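Local structure of ferrichrome ABC transporter substrate-binding protein (Staphylococcus pseudintermedius, 5FLY) at residues 140-151 / 269-279; 46-54 / 63-71. The protein probably binds ferrichrome-type iron siderophores outside the cell membrane and delivers them to an ABC transporter, as a class III solute-binding protein. All coordinates share one frame; numbering follows the deposited sequence.

Contact 1: residues 140-151 / 269-279; sequences QTAQDSKDIKAH and RKDLKKQLLAL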
loop_
_atom_site.group_PDB
_atom_site.type_symbol
_atom_site.label_atom_id
_atom_site.label_comp_id
_atom_site.label_asym_id
_atom_site.label_seq_id
_atom_site.Cartn_x
_atom_site.Cartn_y
_atom_site.Cartn_z
ATOM N N GLN A 140 -7.536 17.591 1.492
ATOM C CA GLN A 140 -6.364 17.728 2.353
ATOM C C GLN A 140 -5.076 17.630 1.539
ATOM O O GLN A 140 -4.169 18.472 1.682
ATOM C CB GLN A 140 -6.385 16.652 3.444
ATOM C CG GLN A 140 -5.124 16.605 4.295
ATOM C CD GLN A 140 -4.969 17.840 5.140
ATOM O OE1 GLN A 140 -5.855 18.170 5.930
ATOM N NE2 GLN A 140 -3.859 18.549 4.969
ATOM N N THR A 141 -4.978 16.607 0.691
ATOM C CA THR A 141 -3.728 16.357 -0.020
ATOM C C THR A 141 -3.503 17.361 -1.148
ATOM O O THR A 141 -2.359 17.636 -1.526
ATOM C CB THR A 141 -3.656 14.906 -0.581
ATOM O OG1 THR A 141 -4.792 14.602 -1.403
ATOM C CG2 THR A 141 -3.572 13.892 0.558
ATOM N N ALA A 142 -4.579 17.944 -1.658
ATOM C CA ALA A 142 -4.455 19.040 -2.619
ATOM C C ALA A 142 -3.725 20.208 -1.972
ATOM O O ALA A 142 -2.831 20.796 -2.577
ATOM C CB ALA A 142 -5.819 19.475 -3.126
ATOM N N GLN A 143 -4.080 20.527 -0.728
ATOM C CA GLN A 143 -3.397 21.608 -0.018
ATOM C C GLN A 143 -1.963 21.213 0.307
ATOM O O GLN A 143 -1.038 22.005 0.118
ATOM C CB GLN A 143 -4.152 21.995 1.252
ATOM C CG GLN A 143 -3.582 23.210 1.968
ATOM C CD GLN A 143 -3.542 24.461 1.099
ATOM O OE1 GLN A 143 -4.550 24.871 0.521
ATOM N NE2 GLN A 143 -2.366 25.069 1.001
ATOM N N ASP A 144 -1.771 19.984 0.777
ATOM C CA ASP A 144 -0.424 19.490 1.030
ATOM C C ASP A 144 0.485 19.636 -0.191
ATOM O O ASP A 144 1.648 20.030 -0.060
ATOM C CB ASP A 144 -0.451 18.019 1.439
ATOM C CG ASP A 144 -1.236 17.762 2.710
ATOM O OD1 ASP A 144 -1.447 18.695 3.518
ATOM O OD2 ASP A 144 -1.643 16.592 2.904
ATOM N N SER A 145 -0.040 19.286 -1.365
ATOM C CA SER A 145 0.702 19.333 -2.619
ATOM C C SER A 145 1.196 20.750 -2.909
ATOM O O SER A 145 2.348 20.951 -3.308
ATOM C CB SER A 145 -0.175 18.821 -3.775
ATOM O OG SER A 145 0.533 18.803 -5.009
ATOM N N LYS A 146 0.317 21.727 -2.702
ATOM C CA LYS A 146 0.668 23.119 -2.925
ATOM C C LYS A 146 1.750 23.564 -1.947
ATOM O O LYS A 146 2.684 24.276 -2.341
ATOM C CB LYS A 146 -0.560 24.011 -2.790
ATOM C CG LYS A 146 -1.642 23.728 -3.814
ATOM C CD LYS A 146 -2.917 24.498 -3.504
ATOM C CE LYS A 146 -4.028 24.137 -4.470
ATOM N NZ LYS A 146 -5.305 24.780 -4.074
ATOM N N ASP A 147 1.622 23.151 -0.685
ATOM C CA ASP A 147 2.586 23.522 0.355
ATOM C C ASP A 147 3.966 22.947 0.042
ATOM O O ASP A 147 4.984 23.629 0.183
ATOM C CB ASP A 147 2.157 23.034 1.738
ATOM C CG ASP A 147 0.837 23.628 2.207
ATOM O OD1 ASP A 147 0.423 24.679 1.682
ATOM O OD2 ASP A 147 0.212 23.036 3.114
ATOM N N ILE A 148 3.997 21.674 -0.343
ATOM C CA ILE A 148 5.256 21.000 -0.661
ATOM C C ILE A 148 5.906 21.540 -1.935
ATOM O O ILE A 148 7.112 21.767 -1.976
ATOM C CB ILE A 148 5.037 19.471 -0.806
ATOM C CG1 ILE A 148 4.635 18.872 0.546
ATOM C CG2 ILE A 148 6.296 18.779 -1.323
ATOM C CD1 ILE A 148 3.953 17.506 0.431
ATOM N N LYS A 149 5.125 21.777 -2.975
ATOM C CA LYS A 149 5.698 22.248 -4.231
ATOM C C LYS A 149 6.176 23.703 -4.116
ATOM O O LYS A 149 7.135 24.107 -4.775
ATOM C CB LYS A 149 4.683 22.090 -5.369
ATOM C CG LYS A 149 4.531 20.635 -5.813
ATOM C CD LYS A 149 3.561 20.441 -6.965
ATOM C CE LYS A 149 3.502 18.983 -7.371
ATOM N NZ LYS A 149 2.596 18.758 -8.524
ATOM N N ALA A 150 5.530 24.475 -3.256
ATOM C CA ALA A 150 5.972 25.846 -3.003
ATOM C C ALA A 150 7.338 25.840 -2.315
ATOM O O ALA A 150 8.161 26.733 -2.534
ATOM C CB ALA A 150 4.953 26.581 -2.148
ATOM N N HIS A 151 7.571 24.825 -1.485
ATOM C CA HIS A 151 8.810 24.731 -0.723
ATOM C C HIS A 151 9.953 24.168 -1.563
ATOM O O HIS A 151 11.076 24.688 -1.541
ATOM C CB HIS A 151 8.604 23.861 0.518
ATOM C CG HIS A 151 9.841 23.700 1.342
ATOM N ND1 HIS A 151 10.498 24.772 1.910
ATOM C CD2 HIS A 151 10.554 22.598 1.675
ATOM C CE1 HIS A 151 11.562 24.333 2.560
ATOM N NE2 HIS A 151 11.616 23.019 2.436
ATOM N N ARG A 269 0.964 10.287 5.087
ATOM C CA ARG A 269 0.725 11.619 4.551
ATOM C C ARG A 269 1.368 12.612 5.496
ATOM O O ARG A 269 2.107 13.501 5.084
ATOM C CB ARG A 269 -0.768 11.923 4.413
ATOM C CG ARG A 269 -1.073 13.293 3.838
ATOM C CD ARG A 269 -2.506 13.759 4.139
ATOM N NE ARG A 269 -2.771 13.831 5.576
ATOM C CZ ARG A 269 -2.381 14.825 6.371
ATOM N NH1 ARG A 269 -1.719 15.857 5.883
ATOM N NH2 ARG A 269 -2.649 14.776 7.668
ATOM N N LYS A 270 1.088 12.432 6.779
ATOM C CA LYS A 270 1.569 13.361 7.794
ATOM C C LYS A 270 3.084 13.352 7.876
ATOM O O LYS A 270 3.732 14.415 7.912
ATOM C CB LYS A 270 0.963 13.009 9.155
ATOM C CG LYS A 270 1.056 14.102 10.192
ATOM C CD LYS A 270 0.432 13.668 11.512
ATOM C CE LYS A 270 -1.074 13.459 11.410
ATOM N NZ LYS A 270 -1.656 13.050 12.726
ATOM N N ASP A 271 3.650 12.151 7.896
ATOM C CA ASP A 271 5.092 11.990 8.064
ATOM C C ASP A 271 5.828 12.526 6.842
ATOM O O ASP A 271 6.823 13.225 6.976
ATOM C CB ASP A 271 5.451 10.528 8.293
ATOM C CG ASP A 271 6.931 10.330 8.596
ATOM O OD1 ASP A 271 7.431 10.974 9.545
ATOM O OD2 ASP A 271 7.600 9.551 7.884
ATOM N N LEU A 272 5.337 12.199 5.651
ATOM C CA LEU A 272 5.995 12.630 4.426
ATOM C C LEU A 272 5.939 14.135 4.287
ATOM O O LEU A 272 6.918 14.761 3.909
ATOM C CB LEU A 272 5.367 11.979 3.195
ATOM C CG LEU A 272 5.719 10.515 2.996
ATOM C CD1 LEU A 272 4.868 9.960 1.869
ATOM C CD2 LEU A 272 7.210 10.360 2.710
ATOM N N LYS A 273 4.785 14.716 4.574
ATOM C CA LYS A 273 4.676 16.162 4.486
ATOM C C LYS A 273 5.675 16.825 5.424
ATOM O O LYS A 273 6.371 17.766 5.031
ATOM C CB LYS A 273 3.266 16.646 4.815
ATOM C CG LYS A 273 3.097 18.153 4.630
ATOM C CD LYS A 273 1.662 18.568 4.850
ATOM C CE LYS A 273 1.431 20.029 4.502
ATOM N NZ LYS A 273 0.021 20.416 4.754
ATOM N N LYS A 274 5.754 16.324 6.653
ATOM C CA LYS A 274 6.666 16.877 7.655
ATOM C C LYS A 274 8.111 16.811 7.171
ATOM O O LYS A 274 8.852 17.797 7.245
ATOM C CB LYS A 274 6.530 16.138 8.991
ATOM C CG LYS A 274 7.574 16.557 10.033
ATOM C CD LYS A 274 7.197 16.099 11.438
ATOM C CE LYS A 274 7.251 14.595 11.586
ATOM N NZ LYS A 274 8.634 14.072 11.433
ATOM N N GLN A 275 8.514 15.650 6.677
ATOM C CA GLN A 275 9.904 15.467 6.305
ATOM C C GLN A 275 10.232 16.245 5.021
ATOM O O GLN A 275 11.322 16.788 4.895
ATOM C CB GLN A 275 10.237 13.975 6.156
ATOM C CG GLN A 275 10.180 13.218 7.483
ATOM C CD GLN A 275 11.065 11.981 7.515
ATOM O OE1 GLN A 275 12.277 12.068 7.348
ATOM N NE2 GLN A 275 10.456 10.818 7.746
ATOM N N LEU A 276 9.278 16.344 4.096
ATOM C CA LEU A 276 9.511 17.096 2.868
ATOM C C LEU A 276 9.640 18.594 3.154
ATOM O O LEU A 276 10.496 19.265 2.578
ATOM C CB LEU A 276 8.393 16.833 1.846
ATOM C CG LEU A 276 8.429 15.444 1.211
ATOM C CD1 LEU A 276 7.130 15.109 0.510
ATOM C CD2 LEU A 276 9.581 15.352 0.225
ATOM N N LEU A 277 8.792 19.110 4.040
ATOM C CA LEU A 277 8.823 20.539 4.346
ATOM C C LEU A 277 10.037 20.904 5.210
ATOM O O LEU A 277 10.431 22.072 5.256
ATOM C CB LEU A 277 7.532 20.965 5.035
ATOM C CG LEU A 277 6.263 21.011 4.185
ATOM C CD1 LEU A 277 5.102 21.468 5.022
ATOM C CD2 LEU A 277 6.427 21.900 2.956
ATOM N N ALA A 278 10.628 19.907 5.868
ATOM C CA ALA A 278 11.804 20.119 6.728
ATOM C C ALA A 278 13.106 20.149 5.931
ATOM O O ALA A 278 14.159 20.566 6.444
ATOM C CB ALA A 278 11.869 19.040 7.788
ATOM N N LEU A 279 13.036 19.704 4.682
ATOM C CA LEU A 279 14.199 19.706 3.802
ATOM C C LEU A 279 14.717 21.130 3.592
ATOM O O LEU A 279 13.933 22.081 3.567
ATOM C CB LEU A 279 13.869 19.062 2.445
ATOM C CG LEU A 279 13.552 17.561 2.433
ATOM C CD1 LEU A 279 13.253 17.112 1.014
ATOM C CD2 LEU A 279 14.698 16.766 3.012
#

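Contact 2: residues 46-54 / 63-71; sequences IVGVSDQVD and FKDVDKVGA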
loop_
_atom_site.group_PDB
_atom_site.type_symbol
_atom_site.label_atom_id
_atom_site.label_comp_id
_atom_site.label_asym_id
_atom_site.label_seq_id
_atom_site.Cartn_x
_atom_site.Cartn_y
_atom_site.Cartn_z
ATOM N N ILE A 46 -15.129 -8.241 10.661
ATOM C CA ILE A 46 -13.950 -9.068 10.426
ATOM C C ILE A 46 -13.731 -10.019 11.596
ATOM O O ILE A 46 -13.679 -9.587 12.764
ATOM C CB ILE A 46 -12.688 -8.205 10.230
ATOM C CG1 ILE A 46 -12.846 -7.289 9.009
ATOM C CG2 ILE A 46 -11.437 -9.091 10.116
ATOM C CD1 ILE A 46 -11.780 -6.220 8.886
ATOM N N VAL A 47 -13.614 -11.310 11.296
ATOM C CA VAL A 47 -13.403 -12.322 12.325
ATOM C C VAL A 47 -12.046 -13.015 12.234
ATOM O O VAL A 47 -11.688 -13.789 13.107
ATOM C CB VAL A 47 -14.506 -13.411 12.293
ATOM C CG1 VAL A 47 -15.867 -12.809 12.647
ATOM C CG2 VAL A 47 -14.561 -14.116 10.938
ATOM N N GLY A 48 -11.283 -12.750 11.180
ATOM C CA GLY A 48 -9.932 -13.285 11.076
ATOM C C GLY A 48 -9.144 -12.384 10.164
ATOM O O GLY A 48 -9.708 -11.831 9.224
ATOM N N VAL A 49 -7.858 -12.218 10.445
ATOM C CA VAL A 49 -7.009 -11.376 9.605
ATOM C C VAL A 49 -5.605 -11.978 9.527
ATOM O O VAL A 49 -5.107 -12.565 10.493
ATOM C CB VAL A 49 -6.969 -9.908 10.135
ATOM C CG1 VAL A 49 -6.328 -9.819 11.514
ATOM C CG2 VAL A 49 -6.267 -8.994 9.135
ATOM N N SER A 50 -4.981 -11.837 8.363
ATOM C CA SER A 50 -3.597 -12.264 8.175
ATOM C C SER A 50 -2.707 -11.812 9.323
ATOM O O SER A 50 -2.796 -10.660 9.769
ATOM C CB SER A 50 -3.043 -11.712 6.870
ATOM O OG SER A 50 -1.643 -11.910 6.816
ATOM N N ASP A 51 -1.833 -12.695 9.794
ATOM C CA ASP A 51 -0.958 -12.311 10.887
ATOM C C ASP A 51 0.084 -11.291 10.409
ATOM O O ASP A 51 0.824 -10.738 11.227
ATOM C CB ASP A 51 -0.288 -13.535 11.537
ATOM C CG ASP A 51 0.598 -14.323 10.589
ATOM O OD1 ASP A 51 0.986 -13.821 9.518
ATOM O OD2 ASP A 51 0.924 -15.473 10.955
ATOM N N GLN A 52 0.127 -11.015 9.104
ATOM C CA GLN A 52 1.053 -10.007 8.598
ATOM C C GLN A 52 0.703 -8.607 9.095
ATOM O O GLN A 52 1.558 -7.728 9.101
ATOM C CB GLN A 52 1.083 -10.011 7.067
ATOM C CG GLN A 52 1.813 -11.197 6.484
ATOM C CD GLN A 52 1.965 -11.078 4.978
ATOM O OE1 GLN A 52 2.849 -10.366 4.475
ATOM N NE2 GLN A 52 1.100 -11.762 4.252
ATOM N N VAL A 53 -0.543 -8.377 9.508
ATOM C CA VAL A 53 -0.907 -7.030 9.952
ATOM C C VAL A 53 -0.156 -6.654 11.226
ATOM O O VAL A 53 0.067 -5.477 11.498
ATOM C CB VAL A 53 -2.439 -6.861 10.193
ATOM C CG1 VAL A 53 -3.218 -7.135 8.902
ATOM C CG2 VAL A 53 -2.948 -7.729 11.323
ATOM N N ASP A 54 0.276 -7.651 11.989
ATOM C CA ASP A 54 0.969 -7.366 13.237
ATOM C C ASP A 54 2.376 -6.826 13.021
ATOM O O ASP A 54 2.969 -6.273 13.951
ATOM C CB ASP A 54 1.006 -8.611 14.109
ATOM C CG ASP A 54 -0.286 -8.794 14.900
ATOM O OD1 ASP A 54 -1.097 -7.839 14.941
ATOM O OD2 ASP A 54 -0.480 -9.887 15.479
ATOM N N PHE A 63 -6.083 -4.227 15.122
ATOM C CA PHE A 63 -6.527 -5.616 15.022
ATOM C C PHE A 63 -6.218 -6.431 16.286
ATOM O O PHE A 63 -6.138 -7.665 16.246
ATOM C CB PHE A 63 -5.887 -6.274 13.783
ATOM C CG PHE A 63 -6.518 -5.836 12.489
ATOM C CD1 PHE A 63 -7.769 -6.305 12.125
ATOM C CD2 PHE A 63 -5.885 -4.927 11.658
ATOM C CE1 PHE A 63 -8.358 -5.890 10.945
ATOM C CE2 PHE A 63 -6.484 -4.510 10.484
ATOM C CZ PHE A 63 -7.722 -4.997 10.133
ATOM N N LYS A 64 -6.075 -5.739 17.415
ATOM C CA LYS A 64 -5.683 -6.391 18.666
ATOM C C LYS A 64 -6.676 -7.469 19.099
ATOM O O LYS A 64 -6.285 -8.470 19.684
ATOM C CB LYS A 64 -5.533 -5.361 19.791
ATOM C CG LYS A 64 -4.247 -4.551 19.725
ATOM C CD LYS A 64 -4.194 -3.452 20.800
ATOM C CE LYS A 64 -4.253 -4.020 22.219
ATOM N NZ LYS A 64 -3.150 -4.984 22.508
ATOM N N ASP A 65 -7.957 -7.268 18.810
ATOM C CA ASP A 65 -8.973 -8.204 19.282
ATOM C C ASP A 65 -9.533 -9.079 18.164
ATOM O O ASP A 65 -10.610 -9.654 18.305
ATOM C CB ASP A 65 -10.088 -7.429 19.979
ATOM C CG ASP A 65 -9.589 -6.683 21.219
ATOM O OD1 ASP A 65 -8.829 -7.281 22.015
ATOM O OD2 ASP A 65 -9.952 -5.498 21.395
ATOM N N VAL A 66 -8.784 -9.189 17.067
ATOM C CA VAL A 66 -9.156 -10.056 15.947
ATOM C C VAL A 66 -8.194 -11.235 15.832
ATOM O O VAL A 66 -6.969 -11.067 15.896
ATOM C CB VAL A 66 -9.170 -9.280 14.604
ATOM C CG1 VAL A 66 -9.556 -10.193 13.456
ATOM C CG2 VAL A 66 -10.114 -8.103 14.677
ATOM N N ASP A 67 -8.751 -12.432 15.663
ATOM C CA ASP A 67 -7.944 -13.627 15.457
ATOM C C ASP A 67 -6.994 -13.484 14.278
ATOM O O ASP A 67 -7.390 -13.019 13.199
ATOM C CB ASP A 67 -8.828 -14.846 15.222
ATOM C CG ASP A 67 -9.182 -15.566 16.511
ATOM O OD1 ASP A 67 -9.174 -14.913 17.583
ATOM O OD2 ASP A 67 -9.459 -16.783 16.447
ATOM N N LYS A 68 -5.756 -13.910 14.485
ATOM C CA LYS A 68 -4.729 -13.831 13.457
ATOM C C LYS A 68 -4.609 -15.165 12.750
ATOM O O LYS A 68 -4.722 -16.225 13.384
ATOM C CB LYS A 68 -3.372 -13.439 14.050
ATOM C CG LYS A 68 -3.374 -12.125 14.820
ATOM C CD LYS A 68 -3.957 -10.993 14.000
ATOM C CE LYS A 68 -3.792 -9.660 14.690
ATOM N NZ LYS A 68 -4.219 -9.646 16.111
ATOM N N VAL A 69 -4.374 -15.109 11.444
ATOM C CA VAL A 69 -4.299 -16.314 10.617
ATOM C C VAL A 69 -2.959 -16.418 9.889
ATOM O O VAL A 69 -2.484 -15.453 9.297
ATOM C CB VAL A 69 -5.444 -16.338 9.580
ATOM C CG1 VAL A 69 -5.460 -17.659 8.825
ATOM C CG2 VAL A 69 -6.782 -16.107 10.258
ATOM N N GLY A 70 -2.358 -17.603 9.924
ATOM C CA GLY A 70 -1.171 -17.894 9.125
ATOM C C GLY A 70 -1.460 -17.950 7.630
ATOM O O GLY A 70 -2.517 -18.400 7.228
ATOM N N ALA A 71 -0.511 -17.507 6.803
ATOM C CA ALA A 71 -0.749 -17.302 5.365
ATOM C C ALA A 71 -1.307 -18.523 4.635
ATOM O O ALA A 71 -2.033 -18.388 3.646
ATOM C CB ALA A 71 0.546 -16.862 4.677
HETATM O O HOH W 1 -11.569 -12.878 15.877
HETATM O O HOH W 2 -2.960 -6.878 16.433
#

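Contact 1: residues 140-151 / 269-279
Lys273 and Arg269 meet Asp144 and Asp147 in a salt-bridge network. Lys273 NZ lies 2.6 Å from Asp144 OD1 and 3.1 Å from Asp147 OD2. The lysine chain is extended, with CG anti to the backbone N (chi1 -176°), which carries NZ between the two carboxylates. NZ meets Asp147 OD2 at its anti lone pair. Asp144 OD1 also accepts from Gln140 NE2, and the amide and the ammonium reach it from opposite faces of its plane. Arg269 NH1 bonds the other oxygen, Asp144 OD2, at 3.1 Å on its syn side, tilted out of the carboxylate plane. Gln140 CG lies over one face of the guanidinium.

The segments lie on helices 127-152 and 262-278, nearly parallel at 20°, with Leu279 just past the second. The first is the long helix that spans the two lobes in class III binding proteins. Lys273 packs as a knob among Gln140, Asp144, Asp147 and Ile148.

Apolar contacts follow. Ile148 CD1 touches Leu276 CD1 at 4.0 Å, and Leu277 CD2 lies 3.8 Å from His151 CB.

His151 NE2 donates to Leu279 O at 2.7 Å, nearly in the ring plane, while Leu277 O sits over one ring face without a hydrogen bond to NE2.

Contact 2: residues 46-54 / 63-71
Lys68 NZ is gripped by two backbone carbonyls of its own segment and by a water, and the water ties it to Asp54 across the contact. It donates to Phe63 O at 2.8 Å and to Val66 O at 3.1 Å. Bends at chi2 and chi4 curl the chain back to these two carbonyls, which lie at the ends of the type I turn 63-66. The ammonium stands above the carbonyl plane of Phe63; Val66 N comes to the same oxygen from the opposite face. Asp54 OD1 forms a long salt bridge to Lys68 NZ at 3.8 Å, and the water between them accepts from NZ and donates to OD1.

Apolar side chains pack round the Phe63 ring. Val49 CG2 makes a CH-pi contact over one face, 4.3 Å from the ring centroid. Ile46 CD1 meets the ring edge. Val49 CG1 touches both Val66 CG1 and Lys68 CD, the latter at 3.6 Å. Ala36 and Lys40 of helix 36-41 also touch Phe63.

Three backbone bonds join the segments. Val49 N donates to Asp67 O, Val69 N to Val49 O at 2.8 Å, and Asp51 N to Val69 O. A second water links Val47 O to Asp67 N. Ser50 OG accepts from Gln52 N in an ST turn at the end of the strand. This is the parallel pairing of a right-handed beta-alpha-beta unit, at the edge of the N-terminal lobe's sheet.

From the N terminus, the chain first forms the hairpin 5-12/15-22, then enters the five-stranded parallel sheet. There contact 2 closes a short loop: only eight residues separate its segments, and six of them are helical. It adds strand 68-69 as the outermost strand beside 46-50. The chain then completes this sheet and passes into helix 127-152, where contact 1 opens. Contact 1 spans 117 residues, including the mixed sheet with strands 158-164 to 249-253, and closes on helix 262-278 near the C terminus. The two loops follow in series and neither nest nor cross. The centres of contacts 1 and 2 are about 33 Å apart. Contact 1 ties the long helix to the C-terminal helix.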